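PDB 3I18: Lmo2051 protein from Listeria monocytogenes, which probably hydrolyses proteins as a membrane-anchored serine protease of the Lon-like peptidase S16 family, represented here by its PDZ domain. Local coordinates for residues T5-G8 / V9-M12. Numbering follows the deposited sequence.
Unlike the reference sequence in segment 9-12: Met-12 (reference Leu).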
ATOM      1  N   THR A   5      -4.304   7.013  18.249  1.00 25.17           N
ATOM      2  CA  THR A   5      -4.252   5.770  17.494  1.00 21.15           C
ATOM      3  C   THR A   5      -4.103   5.988  15.992  1.00 22.72           C
ATOM      4  O   THR A   5      -4.767   6.840  15.402  1.00 25.39           O
ATOM      5  CB  THR A   5      -5.506   4.901  17.764  1.00 31.08           C
ATOM      6  OG1 THR A   5      -5.423   3.685  17.009  1.00 33.06           O
ATOM      7  CG2 THR A   5      -6.768   5.650  17.383  1.00 36.97           C
ATOM      8  N   TYR A   6      -3.204   5.219  15.389  1.00 18.52           N
ATOM      9  CA  TYR A   6      -2.943   5.282  13.953  1.00 15.37           C
ATOM     10  C   TYR A   6      -3.521   3.996  13.362  1.00 20.22           C
ATOM     11  O   TYR A   6      -3.060   2.908  13.688  1.00 14.62           O
ATOM     12  CB  TYR A   6      -1.435   5.339  13.706  1.00 15.72           C
ATOM     13  CG  TYR A   6      -1.048   5.354  12.247  1.00 10.52           C
ATOM     14  CD1 TYR A   6      -1.421   6.414  11.418  1.00 22.41           C
ATOM     15  CD2 TYR A   6      -0.301   4.312  11.694  1.00 16.42           C
ATOM     16  CE1 TYR A   6      -1.059   6.438  10.071  1.00 20.53           C
ATOM     17  CE2 TYR A   6       0.067   4.324  10.350  1.00 19.22           C
ATOM     18  CZ  TYR A   6      -0.313   5.387   9.547  1.00 22.32           C
ATOM     19  OH  TYR A   6       0.058   5.411   8.223  1.00 19.01           O
ATOM     20  N   ASP A   7      -4.526   4.121  12.501  1.00 20.73           N
ATOM     21  CA  ASP A   7      -5.163   2.950  11.911  1.00 22.66           C
ATOM     22  C   ASP A   7      -4.421   2.375  10.707  1.00 19.80           C
ATOM     23  O   ASP A   7      -4.513   1.179  10.435  1.00 27.48           O
ATOM     24  CB  ASP A   7      -6.599   3.284  11.502  1.00 30.80           C
ATOM     25  CG  ASP A   7      -7.409   3.870  12.643  1.00 42.98           C
ATOM     26  OD1 ASP A   7      -7.424   3.264  13.737  1.00 40.49           O
ATOM     27  OD2 ASP A   7      -8.035   4.932  12.437  1.00 44.69           O
ATOM     28  N   GLY A   8      -3.689   3.223   9.992  1.00 16.87           N
ATOM     29  CA  GLY A   8      -2.961   2.768   8.820  1.00 19.75           C
ATOM     30  C   GLY A   8      -2.994   3.804   7.711  1.00 22.74           C
ATOM     31  O   GLY A   8      -3.071   5.006   7.974  1.00 19.38           O
ATOM     32  N   VAL A   9      -2.938   3.346   6.465  1.00 14.83           N
ATOM     33  CA  VAL A   9      -2.959   4.256   5.325  1.00 12.79           C
ATOM     34  C   VAL A   9      -4.211   4.059   4.462  1.00  9.32           C
ATOM     35  O   VAL A   9      -4.585   2.931   4.148  1.00 14.05           O
ATOM     36  CB  VAL A   9      -1.687   4.069   4.452  1.00  7.98           C
ATOM     37  CG1 VAL A   9      -1.626   2.652   3.897  1.00 15.67           C
ATOM     38  CG2 VAL A   9      -1.680   5.078   3.320  1.00 28.07           C
ATOM     39  N   TYR A  10      -4.867   5.158   4.093  1.00 13.20           N
ATOM     40  CA  TYR A  10      -6.061   5.077   3.252  1.00  9.23           C
ATOM     41  C   TYR A  10      -5.682   5.260   1.789  1.00 14.57           C
ATOM     42  O   TYR A  10      -4.981   6.209   1.433  1.00 17.09           O
ATOM     43  CB  TYR A  10      -7.087   6.146   3.647  1.00 19.01           C
ATOM     44  CG  TYR A  10      -7.727   5.914   4.996  1.00 19.35           C
ATOM     45  CD1 TYR A  10      -7.103   6.337   6.168  1.00 27.06           C
ATOM     46  CD2 TYR A  10      -8.944   5.240   5.102  1.00 28.95           C
ATOM     47  CE1 TYR A  10      -7.676   6.094   7.414  1.00 26.42           C
ATOM     48  CE2 TYR A  10      -9.524   4.989   6.343  1.00 23.51           C
ATOM     49  CZ  TYR A  10      -8.886   5.418   7.490  1.00 32.76           C
ATOM     50  OH  TYR A  10      -9.451   5.159   8.719  1.00 34.89           O
ATOM     51  N   VAL A  11      -6.146   4.343   0.947  1.00 10.37           N
ATOM     52  CA  VAL A  11      -5.862   4.387  -0.483  1.00 12.00           C
ATOM     53  C   VAL A  11      -6.742   5.445  -1.149  1.00 15.83           C
ATOM     54  O   VAL A  11      -7.946   5.497  -0.908  1.00 17.12           O
ATOM     55  CB  VAL A  11      -6.143   3.016  -1.142  1.00 15.47           C
ATOM     56  CG1 VAL A  11      -5.894   3.089  -2.640  1.00 18.98           C
ATOM     57  CG2 VAL A  11      -5.259   1.952  -0.510  1.00 11.03           C
HETATM   58  N   MSE A  12      -6.147   6.285  -1.989  1.00 20.94           N
HETATM   59  CA  MSE A  12      -6.914   7.333  -2.653  1.00 24.38           C
HETATM   60  C   MSE A  12      -7.091   7.089  -4.138  1.00 23.29           C
HETATM   61  O   MSE A  12      -8.019   7.609  -4.754  1.00 30.48           O
HETATM   62  CB  MSE A  12      -6.252   8.693  -2.439  1.00 31.28           C
HETATM   63  CG  MSE A  12      -6.939   9.824  -3.176  1.00 39.62           C
HETATM   64 SE   MSE A  12      -6.384  11.509  -2.511  1.00 49.56          SE
HETATM   65  CE  MSE A  12      -4.591  11.532  -3.237  1.00 45.78           C
TER
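Asp-7 and Tyr-10, three residues apart where a loop runs into the strand beginning at Val-9, bring their polar ends together on the outside of the domain. OD2 of Asp-7 stands 4.0 Å from OH of Tyr-10, near enough for loose polar contact but too far for a hydrogen bond. The carboxylate plane is almost perpendicular to the phenol ring, at 87°. Tyr-10 reaches back along the chain because its CG lies anti to its own carbonyl carbon, which swings the long ring toward the loop. Both residue types suit an exposed position: a charged carboxylate that water can solvate, and a ring with a polar hydroxyl at its far end.

Tyr-6 makes the second approach. Its ring lies beneath the backbone of Gly-8, whose N sits 3.8 Å above the ring plane, over its centre, while OH ends 4.0 Å from Val-9 N. With CG anti to the backbone N, the ring extends forward alongside the following residues. The chain turns sharply at Asp-7, and Gly-8 suits the extended link, with positive phi, that joins this turn to Val-9: at phi 142° and psi -150° a CB would press on Val-9 N and on the preceding carbonyl oxygen.

The link leads into strand 9-14, the first strand of this PDZ domain's antiparallel sheet, which pairs with 29-33 on one edge and with 83-89 on the other, backbone hydrogen bonds from Val-9 to Ile-30 and from Tyr-10 to Val-90 fixing its start. The compact, branched Val-9 is buried against Ile-30, Phe-38 and Leu-89, as befits a hydrophobic residue on the inner side. Phe-38 also touches Tyr-6, while Leu-29 meets the side chains of both Asp-7 and Tyr-10.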